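Local coordinates for Swi5-dependent recombination DNA repair protein 1 (Schizosaccharomyces pombe, PDB 3VIQ) that partners Swi5 in a recombination activator that stimulates Rad51-mediated strand exchange, and serves in recombination repair of DNA and meiotic chromosome segregation, at the interface of chains A and B. Numbering follows the deposited sequence. Chains: chain A, Swi5-dependent recombination DNA repair protein 1; chain B, Mating-type switching protein swi5.

Contact 1: the interface of chains A and B. Residues chain A 38, 41-42, 45; chain B 42, 46, 49.
B:Leu46 lies against A:Asp38, A:Leu41, A:Gln42 and A:Ile45 where helix 38-68 of the C-terminal domain of Sfr1, a member of the SFR1/MEI5 family, runs beside helix 36-67 of Swi5 in a parallel helix pair. The apolar contacts centre on this leucine. Branch CD1 reaches A:Asp38, 3.8 Å from its CB, while CD2 meets the aliphatic part of A:Gln42, 3.7 Å from CG, and also A:Ile45. Its CB packs against CD1 of A:Leu41 at 3.9 Å. A forked leucine suits the place because CB and the two methyls each reach different Sfr1 side chains; chi1 -68° with chi2 172° sets both methyls toward Sfr1. One turn on, A:Ile45 pushes its CD1 methyl to 3.7 Å from the CG2 methyl of B:Thr49, the two side chains crossing at about a right angle. Threonine is compact, and its CG2, anti to the backbone N, faces A:Ile45.

The polar ends come close without bonding. Extended B:Lys42 lays its methylenes past the carboxylate of A:Asp38, with CE 3.4 Å from OD2. Its amine NZ stays 4.7 Å from OD2, so opposite charges would probably attract without a salt bridge. The amide NE2 of A:Gln42 lies 3.8 Å from the same NZ.

Contact 2: the interface of chains A and B. Residues chain A 55-56, 58-59, 104; chain B 60-61, 63-64, 67.
Near the C-terminal ends of the two long helices that run side by side, helix 38-68 of Sfr1 and helix 36-67 of Swi5, A:Leu59 fits among B:Met60, B:Lys63, B:Val64 and B:His67. Its branches serve different neighbours: CD1 comes to 3.4 Å from the backbone O of B:Met60, whereas CD2 touches the imidazole carbon CE1 of B:His67 at 3.5 Å. Between them, CG of A:Leu59 rests 3.8 Å from methyl CG2 of B:Val64, which chi1 180° places beside its own backbone N, facing the leucine. B:Lys63 meets A:Leu59 through its CB, and a bend at chi2 (-77°) sets the rest of its chain on a different course.

B:Met60 joins this group to a second part of Sfr1. Alanine suits the helix surface facing it, since a short side chain lets the helices come near: CB of A:Ala55 is 3.7 Å from CB of B:Met60, and CB of A:Ala56 is 3.9 Å from the sulfur SD. The flexible thioether lies above the plane of the A:Phe104 ring, past its CD2-CE2 side, with CG 4.0 Å from CE2. By meeting both the helix and A:Phe104, just after helix 97-103, Swi5 probably helps hold the C-terminal part of Sfr1 against the paired helices.

Contact 3: the interface of chains A and B. Residues chain A 19, 22-23; chain B 17, 20-21, 24.
A:Leu19 meets B:Lys17, B:Leu20, B:Glu21 and B:Leu24 in the coiled-coil-like pairing of the N-terminal helices, 3-35 of Sfr1 and 3-29 of Swi5. Its methyl CD1 touches the aliphatic stems of two charged residues, 3.7 Å from CG of B:Glu21 and 3.8 Å from CG of B:Lys17. Such long chains suit a flank, covering a leucine with methylenes while carrying their charged ends farther on. The other methyl, CD2, meets CD2 of B:Leu24 at 3.8 Å, the side chains crossing at about a right angle; nearer the backbone, CB packs 4.0 Å from CB of B:Leu20. An alanine in place of A:Leu19 would probably open a gap between the helices and leave the B:Leu24 methyl and the stems of B:Lys17 and B:Glu21 without their apolar mate.

Farther out, A:Gln22 and A:Leu23 border B:Leu24. With CG anti to the backbone N (chi1 176°), B:Leu24 reaches across to A:Gln22, its CD1 4.0 Å from the glutamine CB. Glutamine suits this border, packing its CB on a methyl while its chain, extended beyond CG, carries the polar amide farther on. The CD1 of A:Leu23 comes to 3.9 Å from CA of B:Leu24. Its CD2 approaches CD2 of B:Leu20, bringing another leucine pair to the seam.

Contact 1: the interface of chains A and B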
# COMPACT_ATOMS: atom_id res chain seq x y z
N ASP A 38 12.84 8.53 1.72
CA ASP A 38 12.15 7.67 2.68
C ASP A 38 11.88 8.42 3.99
O ASP A 38 10.83 8.24 4.60
CB ASP A 38 12.94 6.41 2.98
CG ASP A 38 12.93 5.40 1.83
OD1 ASP A 38 12.44 5.70 0.70
OD2 ASP A 38 13.45 4.29 2.11
N LEU A 41 9.04 10.74 3.48
CA LEU A 41 7.80 9.99 3.39
C LEU A 41 7.30 9.59 4.78
O LEU A 41 6.14 9.79 5.07
CB LEU A 41 7.96 8.78 2.46
CG LEU A 41 8.04 9.09 0.94
CD1 LEU A 41 8.38 7.81 0.17
CD2 LEU A 41 6.84 9.74 0.40
N GLN A 42 8.18 9.09 5.65
CA GLN A 42 7.82 8.79 7.03
C GLN A 42 7.31 9.98 7.84
O GLN A 42 6.32 9.84 8.60
CB GLN A 42 8.98 8.13 7.77
CG GLN A 42 9.20 6.68 7.29
CD GLN A 42 10.58 6.12 7.62
OE1 GLN A 42 11.54 6.87 7.84
NE2 GLN A 42 10.68 4.78 7.63
N ILE A 45 3.93 10.98 6.40
CA ILE A 45 2.91 10.02 6.80
C ILE A 45 2.36 10.35 8.20
O ILE A 45 1.14 10.26 8.42
CB ILE A 45 3.44 8.55 6.74
CG1 ILE A 45 3.47 8.07 5.28
CG2 ILE A 45 2.61 7.61 7.61
CD1 ILE A 45 4.37 6.82 5.08
N LYS B 42 11.05 -1.16 0.52
CA LYS B 42 10.76 -0.23 1.62
C LYS B 42 10.18 1.08 1.05
O LYS B 42 9.26 1.65 1.62
CB LYS B 42 12.00 0.06 2.47
CG LYS B 42 11.84 1.19 3.46
CD LYS B 42 13.01 1.28 4.49
CE LYS B 42 13.05 2.68 5.12
NZ LYS B 42 13.62 2.71 6.49
N LEU B 46 6.34 2.76 1.78
CA LEU B 46 6.21 4.16 2.19
C LEU B 46 5.40 5.04 1.20
O LEU B 46 4.50 5.78 1.63
CB LEU B 46 7.57 4.76 2.48
CG LEU B 46 8.21 4.15 3.73
CD1 LEU B 46 9.67 4.63 3.87
CD2 LEU B 46 7.40 4.46 5.01
N THR B 49 1.67 3.97 1.47
CA THR B 49 1.10 4.53 2.68
C THR B 49 0.92 6.05 2.60
O THR B 49 -0.13 6.54 2.97
CB THR B 49 1.99 4.15 3.87
OG1 THR B 49 2.14 2.73 3.88
CG2 THR B 49 1.40 4.66 5.20

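Contact 2: the interface of chains A and B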
# COMPACT_ATOMS: atom_id res chain seq x y z
N ALA A 55 -9.37 15.14 12.00
CA ALA A 55 -10.56 15.40 11.18
C ALA A 55 -11.63 14.31 11.37
O ALA A 55 -12.83 14.63 11.42
CB ALA A 55 -10.19 15.52 9.69
N ALA A 56 -11.21 13.05 11.49
CA ALA A 56 -12.16 11.96 11.78
C ALA A 56 -12.93 12.20 13.09
O ALA A 56 -14.13 11.96 13.15
CB ALA A 56 -11.46 10.59 11.82
N VAL A 58 -13.54 15.15 14.53
CA VAL A 58 -14.45 16.27 14.32
C VAL A 58 -15.72 15.82 13.57
O VAL A 58 -16.81 16.24 13.92
CB VAL A 58 -13.79 17.43 13.53
CG1 VAL A 58 -14.78 18.58 13.36
CG2 VAL A 58 -12.52 17.93 14.25
N LEU A 59 -15.56 14.99 12.53
CA LEU A 59 -16.72 14.57 11.71
C LEU A 59 -17.58 13.49 12.40
O LEU A 59 -18.84 13.56 12.36
CB LEU A 59 -16.29 14.05 10.35
CG LEU A 59 -15.73 15.11 9.42
CD1 LEU A 59 -14.74 14.45 8.43
CD2 LEU A 59 -16.84 15.84 8.72
N PHE A 104 -15.56 5.45 5.37
CA PHE A 104 -14.59 6.29 4.64
C PHE A 104 -13.53 5.52 3.89
O PHE A 104 -12.50 6.10 3.51
CB PHE A 104 -13.92 7.29 5.60
CG PHE A 104 -14.64 8.59 5.67
CD1 PHE A 104 -15.83 8.70 6.40
CD2 PHE A 104 -14.17 9.68 4.95
CE1 PHE A 104 -16.52 9.89 6.43
CE2 PHE A 104 -14.86 10.87 4.98
CZ PHE A 104 -16.04 10.99 5.73
N MET B 60 -11.31 13.95 4.33
CA MET B 60 -11.96 14.32 5.60
C MET B 60 -11.94 15.82 5.89
O MET B 60 -12.98 16.40 6.27
CB MET B 60 -11.29 13.57 6.74
CG MET B 60 -11.41 12.06 6.62
SD MET B 60 -10.66 11.25 8.06
CE MET B 60 -11.35 9.61 7.79
N ILE B 61 -10.78 16.44 5.69
CA ILE B 61 -10.63 17.90 5.80
C ILE B 61 -11.57 18.62 4.82
O ILE B 61 -12.19 19.63 5.19
CB ILE B 61 -9.19 18.40 5.53
CG1 ILE B 61 -8.20 17.83 6.56
CG2 ILE B 61 -9.21 19.95 5.52
CD1 ILE B 61 -6.67 17.99 6.18
N LYS B 63 -14.50 17.39 3.89
CA LYS B 63 -15.86 17.31 4.47
C LYS B 63 -16.04 18.32 5.62
O LYS B 63 -17.05 19.02 5.69
CB LYS B 63 -16.24 15.89 4.90
CG LYS B 63 -16.39 14.93 3.71
CD LYS B 63 -17.72 15.12 2.96
CE LYS B 63 -17.76 14.33 1.65
NZ LYS B 63 -19.15 14.22 1.10
N VAL B 64 -15.04 18.44 6.50
CA VAL B 64 -15.11 19.46 7.54
C VAL B 64 -15.28 20.82 6.87
O VAL B 64 -16.05 21.65 7.36
CB VAL B 64 -13.86 19.52 8.44
CG1 VAL B 64 -14.03 20.63 9.51
CG2 VAL B 64 -13.57 18.16 9.08
N HIS B 67 -19.01 21.58 5.80
CA HIS B 67 -19.80 22.01 6.95
C HIS B 67 -19.49 23.44 7.38
O HIS B 67 -20.37 24.14 7.84
CB HIS B 67 -19.62 21.09 8.16
CG HIS B 67 -20.01 19.67 7.91
ND1 HIS B 67 -19.38 18.60 8.52
CD2 HIS B 67 -20.95 19.13 7.09
CE1 HIS B 67 -19.92 17.47 8.09
NE2 HIS B 67 -20.87 17.76 7.23

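Contact 3: the interface of chains A and B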
# COMPACT_ATOMS: atom_id res chain seq x y z
N LEU A 19 18.19 -13.21 -13.53
CA LEU A 19 19.21 -12.16 -13.52
C LEU A 19 18.68 -10.88 -14.15
O LEU A 19 18.95 -9.78 -13.65
CB LEU A 19 20.54 -12.64 -14.20
CG LEU A 19 21.37 -13.66 -13.38
CD1 LEU A 19 22.22 -14.60 -14.24
CD2 LEU A 19 22.26 -12.97 -12.37
N GLN A 22 16.71 -9.22 -11.42
CA GLN A 22 17.61 -8.61 -10.42
C GLN A 22 18.27 -7.32 -10.92
O GLN A 22 18.43 -6.35 -10.15
CB GLN A 22 18.68 -9.58 -9.94
CG GLN A 22 18.16 -10.83 -9.18
CD GLN A 22 19.29 -11.80 -8.87
OE1 GLN A 22 19.49 -12.80 -9.56
NE2 GLN A 22 20.06 -11.49 -7.86
N LEU A 23 18.64 -7.32 -12.19
CA LEU A 23 19.20 -6.13 -12.83
C LEU A 23 18.25 -4.93 -12.79
O LEU A 23 18.67 -3.82 -12.48
CB LEU A 23 19.60 -6.43 -14.29
CG LEU A 23 20.43 -5.35 -14.98
CD1 LEU A 23 21.68 -5.16 -14.14
CD2 LEU A 23 20.78 -5.69 -16.46
N LYS B 17 24.20 -15.23 -19.86
CA LYS B 17 24.22 -15.34 -18.39
C LYS B 17 25.47 -14.70 -17.77
O LYS B 17 25.36 -13.98 -16.77
CB LYS B 17 24.14 -16.80 -17.97
CG LYS B 17 24.22 -16.96 -16.48
CD LYS B 17 24.13 -18.41 -16.03
CE LYS B 17 24.12 -18.51 -14.50
NZ LYS B 17 24.46 -19.88 -14.11
N LEU B 20 25.29 -10.95 -17.92
CA LEU B 20 24.28 -10.47 -16.98
C LEU B 20 24.78 -10.50 -15.52
O LEU B 20 24.50 -9.57 -14.77
CB LEU B 20 22.98 -11.26 -17.09
CG LEU B 20 22.01 -10.71 -18.15
CD1 LEU B 20 21.13 -11.87 -18.65
CD2 LEU B 20 21.16 -9.56 -17.63
N GLU B 21 25.52 -11.54 -15.14
CA GLU B 21 26.14 -11.58 -13.83
C GLU B 21 27.14 -10.43 -13.70
O GLU B 21 27.27 -9.85 -12.65
CB GLU B 21 26.84 -12.94 -13.59
CG GLU B 21 25.82 -14.07 -13.42
CD GLU B 21 26.41 -15.48 -13.45
OE1 GLU B 21 27.33 -15.77 -14.25
OE2 GLU B 21 25.91 -16.32 -12.68
N LEU B 24 25.08 -7.15 -13.43
CA LEU B 24 24.47 -7.08 -12.11
C LEU B 24 25.51 -6.65 -11.06
O LEU B 24 25.23 -5.80 -10.23
CB LEU B 24 23.84 -8.42 -11.75
CG LEU B 24 23.24 -8.54 -10.36
CD1 LEU B 24 22.15 -7.51 -10.17
CD2 LEU B 24 22.73 -9.96 -10.15

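Contact 1 and contact 2 lie on the same pair of long helices, 38-68 of Sfr1 and 36-67 of Swi5, with their C-alpha centres about 23 Å apart. Contact 3 belongs to the preceding helices of both chains, about 29 Å from contact 1 and about 50 Å from contact 2. The three share no residues, but contact 1 sits near the start of the second helices, close to the breaks that separate them from the first. The two chains thus stay together on both sides of these breaks, where the chains bend, which would spread their association along an elongated heterodimer rather than confine it to one patch.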